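Rhamnonate dehydratase (Gibberella zeae PH-1, PDB 3FXG) probably catalyses the magnesium-dependent dehydration of L-rhamnonate, as a member of the enolase superfamily. Local coordinates at residues L92-Q95 and H96-F100; F205-K208 and H209-V213. All coordinates share one frame; numbering follows the deposited sequence.

Contact 1. Residues L92-Q95 and H96-F100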
loop_
_atom_site.group_PDB
_atom_site.type_symbol
_atom_site.label_atom_id
_atom_site.label_comp_id
_atom_site.label_asym_id
_atom_site.label_seq_id
_atom_site.Cartn_x
_atom_site.Cartn_y
_atom_site.Cartn_z
ATOM N N LEU A 92 34.309 -14.395 -25.253
ATOM C CA LEU A 92 34.026 -14.494 -23.823
ATOM C C LEU A 92 34.145 -15.924 -23.305
ATOM O O LEU A 92 34.669 -16.154 -22.214
ATOM C CB LEU A 92 32.628 -13.943 -23.527
ATOM C CG LEU A 92 32.460 -12.435 -23.735
ATOM C CD1 LEU A 92 30.989 -12.061 -23.635
ATOM C CD2 LEU A 92 33.277 -11.680 -22.694
ATOM N N VAL A 93 33.660 -16.881 -24.089
ATOM C CA VAL A 93 33.727 -18.285 -23.701
ATOM C C VAL A 93 35.128 -18.666 -23.225
ATOM O O VAL A 93 35.303 -19.202 -22.130
ATOM C CB VAL A 93 33.364 -19.221 -24.884
ATOM C CG1 VAL A 93 33.732 -20.656 -24.539
ATOM C CG2 VAL A 93 31.876 -19.122 -25.201
ATOM N N HIS A 94 36.124 -18.378 -24.054
ATOM C CA HIS A 94 37.506 -18.725 -23.743
ATOM C C HIS A 94 38.245 -17.762 -22.830
ATOM O O HIS A 94 38.995 -18.188 -21.958
ATOM C CB HIS A 94 38.286 -18.904 -25.046
ATOM C CG HIS A 94 37.738 -19.988 -25.922
ATOM N ND1 HIS A 94 37.864 -21.326 -25.616
ATOM C CD2 HIS A 94 37.008 -19.929 -27.060
ATOM C CE1 HIS A 94 37.235 -22.045 -26.529
ATOM N NE2 HIS A 94 36.706 -21.222 -27.415
ATOM N N GLN A 95 38.041 -16.464 -23.017
ATOM C CA GLN A 95 38.734 -15.491 -22.181
ATOM C C GLN A 95 38.229 -15.445 -20.740
ATOM O O GLN A 95 39.010 -15.239 -19.810
ATOM C CB GLN A 95 38.642 -14.099 -22.807
ATOM C CG GLN A 95 39.443 -13.938 -24.092
ATOM C CD GLN A 95 40.929 -14.174 -23.885
ATOM O OE1 GLN A 95 41.467 -15.211 -24.274
ATOM N NE2 GLN A 95 41.597 -13.215 -23.259
ATOM N N HIS A 96 36.933 -15.653 -20.540
ATOM C CA HIS A 96 36.403 -15.591 -19.186
ATOM C C HIS A 96 35.905 -16.895 -18.568
ATOM O O HIS A 96 36.376 -17.310 -17.510
ATOM C CB HIS A 96 35.274 -14.553 -19.121
ATOM C CG HIS A 96 34.931 -14.117 -17.728
ATOM N ND1 HIS A 96 33.890 -13.256 -17.454
ATOM C CD2 HIS A 96 35.503 -14.406 -16.535
ATOM C CE1 HIS A 96 33.837 -13.034 -16.152
ATOM N NE2 HIS A 96 34.804 -13.719 -15.572
ATOM N N PHE A 97 34.968 -17.554 -19.235
ATOM C CA PHE A 97 34.360 -18.753 -18.675
ATOM C C PHE A 97 35.118 -20.076 -18.681
ATOM O O PHE A 97 34.882 -20.917 -17.814
ATOM C CB PHE A 97 32.971 -18.922 -19.298
ATOM C CG PHE A 97 32.113 -17.696 -19.163
ATOM C CD1 PHE A 97 31.812 -17.182 -17.902
ATOM C CD2 PHE A 97 31.655 -17.018 -20.289
ATOM C CE1 PHE A 97 31.071 -16.008 -17.766
ATOM C CE2 PHE A 97 30.914 -15.844 -20.165
ATOM C CZ PHE A 97 30.622 -15.336 -18.900
ATOM N N GLU A 98 36.040 -20.267 -19.620
ATOM C CA GLU A 98 36.774 -21.530 -19.673
ATOM C C GLU A 98 37.439 -21.896 -18.345
ATOM O O GLU A 98 37.485 -23.068 -17.971
ATOM C CB GLU A 98 37.830 -21.496 -20.784
ATOM C CG GLU A 98 38.476 -22.852 -21.040
ATOM C CD GLU A 98 39.364 -22.871 -22.274
ATOM O OE1 GLU A 98 39.123 -22.075 -23.208
ATOM O OE2 GLU A 98 40.295 -23.699 -22.319
ATOM N N ARG A 99 37.932 -20.892 -17.626
ATOM C CA ARG A 99 38.610 -21.117 -16.350
ATOM C C ARG A 99 37.771 -21.849 -15.302
ATOM O O ARG A 99 38.315 -22.536 -14.439
ATOM C CB ARG A 99 39.084 -19.781 -15.764
ATOM C CG ARG A 99 37.973 -18.904 -15.187
ATOM C CD ARG A 99 38.517 -17.530 -14.793
ATOM N NE ARG A 99 38.868 -16.732 -15.968
ATOM C CZ ARG A 99 39.634 -15.646 -15.938
ATOM N NH1 ARG A 99 40.143 -15.220 -14.788
ATOM N NH2 ARG A 99 39.894 -14.984 -17.057
ATOM N N PHE A 100 36.453 -21.699 -15.366
ATOM C CA PHE A 100 35.578 -22.347 -14.390
ATOM C C PHE A 100 35.204 -23.769 -14.789
ATOM O O PHE A 100 34.785 -24.569 -13.950
ATOM C CB PHE A 100 34.289 -21.539 -14.230
ATOM C CG PHE A 100 34.515 -20.099 -13.893
ATOM C CD1 PHE A 100 34.967 -19.730 -12.632
ATOM C CD2 PHE A 100 34.293 -19.107 -14.843
ATOM C CE1 PHE A 100 35.196 -18.392 -12.320
ATOM C CE2 PHE A 100 34.521 -17.766 -14.541
ATOM C CZ PHE A 100 34.973 -17.409 -13.277
HETATM O O HOH W 1 39.049 -18.391 -18.898
#

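Contact 2. Residues F205-K208 and H209-V213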
loop_
_atom_site.group_PDB
_atom_site.type_symbol
_atom_site.label_atom_id
_atom_site.label_comp_id
_atom_site.label_asym_id
_atom_site.label_seq_id
_atom_site.Cartn_x
_atom_site.Cartn_y
_atom_site.Cartn_z
ATOM N N PHE A 205 -5.411 -5.142 -39.928
ATOM C CA PHE A 205 -4.513 -6.278 -40.120
ATOM C C PHE A 205 -4.989 -7.482 -39.313
ATOM O O PHE A 205 -5.087 -8.602 -39.831
ATOM C CB PHE A 205 -3.103 -5.887 -39.674
ATOM C CG PHE A 205 -2.121 -7.024 -39.663
ATOM C CD1 PHE A 205 -1.575 -7.504 -40.849
ATOM C CD2 PHE A 205 -1.716 -7.594 -38.459
ATOM C CE1 PHE A 205 -0.632 -8.534 -40.837
ATOM C CE2 PHE A 205 -0.777 -8.622 -38.434
ATOM C CZ PHE A 205 -0.231 -9.092 -39.625
ATOM N N LEU A 206 -5.274 -7.244 -38.036
ATOM C CA LEU A 206 -5.736 -8.297 -37.145
ATOM C C LEU A 206 -7.143 -8.765 -37.511
ATOM O O LEU A 206 -7.456 -9.949 -37.403
ATOM C CB LEU A 206 -5.693 -7.805 -35.690
ATOM C CG LEU A 206 -4.289 -7.479 -35.160
ATOM C CD1 LEU A 206 -4.379 -6.943 -33.733
ATOM C CD2 LEU A 206 -3.414 -8.732 -35.205
ATOM N N ARG A 207 -7.986 -7.838 -37.952
ATOM C CA ARG A 207 -9.351 -8.182 -38.339
ATOM C C ARG A 207 -9.327 -9.145 -39.522
ATOM O O ARG A 207 -10.109 -10.095 -39.581
ATOM C CB ARG A 207 -10.131 -6.928 -38.736
ATOM C CG ARG A 207 -11.600 -7.189 -39.025
ATOM C CD ARG A 207 -12.169 -6.148 -39.976
ATOM N NE ARG A 207 -11.577 -6.258 -41.308
ATOM C CZ ARG A 207 -11.761 -7.289 -42.131
ATOM N NH1 ARG A 207 -12.527 -8.311 -41.766
ATOM N NH2 ARG A 207 -11.177 -7.300 -43.321
ATOM N N LYS A 208 -8.423 -8.889 -40.463
ATOM C CA LYS A 208 -8.289 -9.720 -41.652
ATOM C C LYS A 208 -7.934 -11.152 -41.274
ATOM O O LYS A 208 -8.479 -12.108 -41.827
ATOM C CB LYS A 208 -7.214 -9.140 -42.577
ATOM C CG LYS A 208 -7.052 -9.897 -43.885
ATOM C CD LYS A 208 -6.089 -9.199 -44.841
ATOM C CE LYS A 208 -6.660 -7.886 -45.372
ATOM N NZ LYS A 208 -6.833 -6.844 -44.317
ATOM N N HIS A 209 -7.021 -11.302 -40.323
ATOM C CA HIS A 209 -6.618 -12.629 -39.884
ATOM C C HIS A 209 -7.752 -13.335 -39.156
ATOM O O HIS A 209 -7.996 -14.521 -39.379
ATOM C CB HIS A 209 -5.385 -12.529 -38.990
ATOM C CG HIS A 209 -4.111 -12.358 -39.754
ATOM N ND1 HIS A 209 -3.194 -11.369 -39.469
ATOM C CD2 HIS A 209 -3.599 -13.054 -40.796
ATOM C CE1 HIS A 209 -2.174 -11.464 -40.303
ATOM N NE2 HIS A 209 -2.394 -12.479 -41.119
ATOM N N ARG A 210 -8.451 -12.605 -38.293
ATOM C CA ARG A 210 -9.571 -13.181 -37.556
ATOM C C ARG A 210 -10.622 -13.659 -38.551
ATOM O O ARG A 210 -11.223 -14.719 -38.380
ATOM C CB ARG A 210 -10.186 -12.143 -36.609
ATOM C CG ARG A 210 -11.531 -12.559 -36.008
ATOM C CD ARG A 210 -11.445 -13.902 -35.302
ATOM N NE ARG A 210 -10.661 -13.843 -34.070
ATOM C CZ ARG A 210 -10.031 -14.884 -33.535
ATOM N NH1 ARG A 210 -10.084 -16.072 -34.131
ATOM N NH2 ARG A 210 -9.355 -14.741 -32.398
ATOM N N GLU A 211 -10.833 -12.862 -39.592
ATOM C CA GLU A 211 -11.803 -13.192 -40.626
ATOM C C GLU A 211 -11.368 -14.469 -41.342
ATOM O O GLU A 211 -12.180 -15.349 -41.617
ATOM C CB GLU A 211 -11.902 -12.039 -41.632
ATOM C CG GLU A 211 -12.965 -12.218 -42.706
ATOM C CD GLU A 211 -12.935 -11.110 -43.753
ATOM O OE1 GLU A 211 -13.867 -11.050 -44.586
ATOM O OE2 GLU A 211 -11.980 -10.301 -43.750
ATOM N N ALA A 212 -10.075 -14.568 -41.625
ATOM C CA ALA A 212 -9.528 -15.720 -42.332
ATOM C C ALA A 212 -9.581 -17.050 -41.582
ATOM O O ALA A 212 -9.912 -18.077 -42.172
ATOM C CB ALA A 212 -8.095 -15.427 -42.757
ATOM N N VAL A 213 -9.262 -17.040 -40.290
ATOM C CA VAL A 213 -9.254 -18.279 -39.514
ATOM C C VAL A 213 -10.566 -18.649 -38.836
ATOM O O VAL A 213 -10.713 -19.761 -38.335
ATOM C CB VAL A 213 -8.151 -18.250 -38.432
ATOM C CG1 VAL A 213 -6.790 -18.088 -39.087
ATOM C CG2 VAL A 213 -8.413 -17.121 -37.445
HETATM O O HOH W 2 -9.481 -12.224 -44.208
#

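Contact 1. Residues L92-Q95 and H96-F100
The carbonyl of L92 takes the regular helical bond from the amide of H96, with L92 O to H96 N at 2.9 Å, and a weak one from the amide of F97, and one residue on E98 N reaches back weakly to V93 O, so helix 86-101 widens here into a pi-type turn and bends after it, where the regular i to i-4 amide bonds of R99 and F100 are missing. A water sits at the kink: it accepts from R99 N at 3.0 Å and lies 3.1 Å from H94 O, one of several oxygens that compete for its protons. H94 and E98 lie on the same side of the helix and meet by their polar groups. ND1 of H94 donates to OE1 of E98 at 2.8 Å in a nearly straight bond (168°); the oxygen sits in the ring plane, while the carboxylate is turned 75° against the ring. E98 reaches it with CG anti to the backbone N (chi1 -171°) and an extended chain. The ring is fixed from its other nitrogen too, since NE2 is bonded to S16 of strand 11-19. R99 folds back instead: its NH2 meets Q95 O at 2.9 Å, in both the guanidinium and the carbonyl plane, and NE bonds weakly to H96 O, so two backbone oxygens near the kink receive one side chain. Its NH1 bonds to S58 O of the second subunit. On the buried side F97 CE2 packs 4.2 Å from L92 CB, and the phenyl ring continues onto V132, I133 and I136 of helix 128-148. H96 links Y123 of its own chain to W59 O of the second subunit. This is a pi-type widening and kink in a helix of the enolase-superfamily N-terminal domain, at a subunit interface.

Contact 2. Residues F205-K208 and H209-V213
Helix 195-213 is the crossover of a beta-alpha-beta unit between parallel strands 184-187 and 219-222 of the barrel domain, and F205 and H209 meet one turn apart near its C-terminal end. The imidazole edge of H209 is directed at a face of the F205 phenyl ring in a T-shaped pair, planes at 88°; the rings are modelled too close, so their exact spacing is doubtful. F205 has CG anti to its own amide nitrogen (chi1 173°), which brings its ring beside the following turn. Both rings also touch V186 of strand 184-187. On the solvent side R207 and E211 run alongside one another and form a salt bridge. NH1 and NH2 of R207 both converge on OE2 of E211, at 2.9 and 3.1 Å, and approach it from one face of the carboxylate; OE2 lies close to the guanidinium plane. A water donates to the same OE2 and to K208 O, tying the acid to the backbone. E204, one turn before K208, forms salt bridges with both R207 and K208, so the charges make a short ladder along the helix. Beneath them the main chain is regular, with R210 N to L206 O at 3.0 Å and A212 N to K208 O at 2.9 Å. An i to i+4 aromatic pair turned to the strands and an i to i+4 salt bridge turned outward fit an amphipathic outer helix of a TIM-type barrel.

Both contacts are turns of single helices, in different domains and about 35 Å apart at their nearest atoms, on opposite sides of the chain's centre. Contact 1, in the N-terminal domain, is partly buried and one side meets the second subunit; R99 and H96 reach that subunit's backbone oxygens, and R99 also those at the kink, while H94 pairs with E98. Contact 2 is a surface contact on the barrel domain that no other subunit of the assembly touches; its backbone is regular, and its charges pair along the helix. The two histidines H94 and H209 are used differently, the first bonded to a carboxylate, the second set edge-on to a phenyl ring.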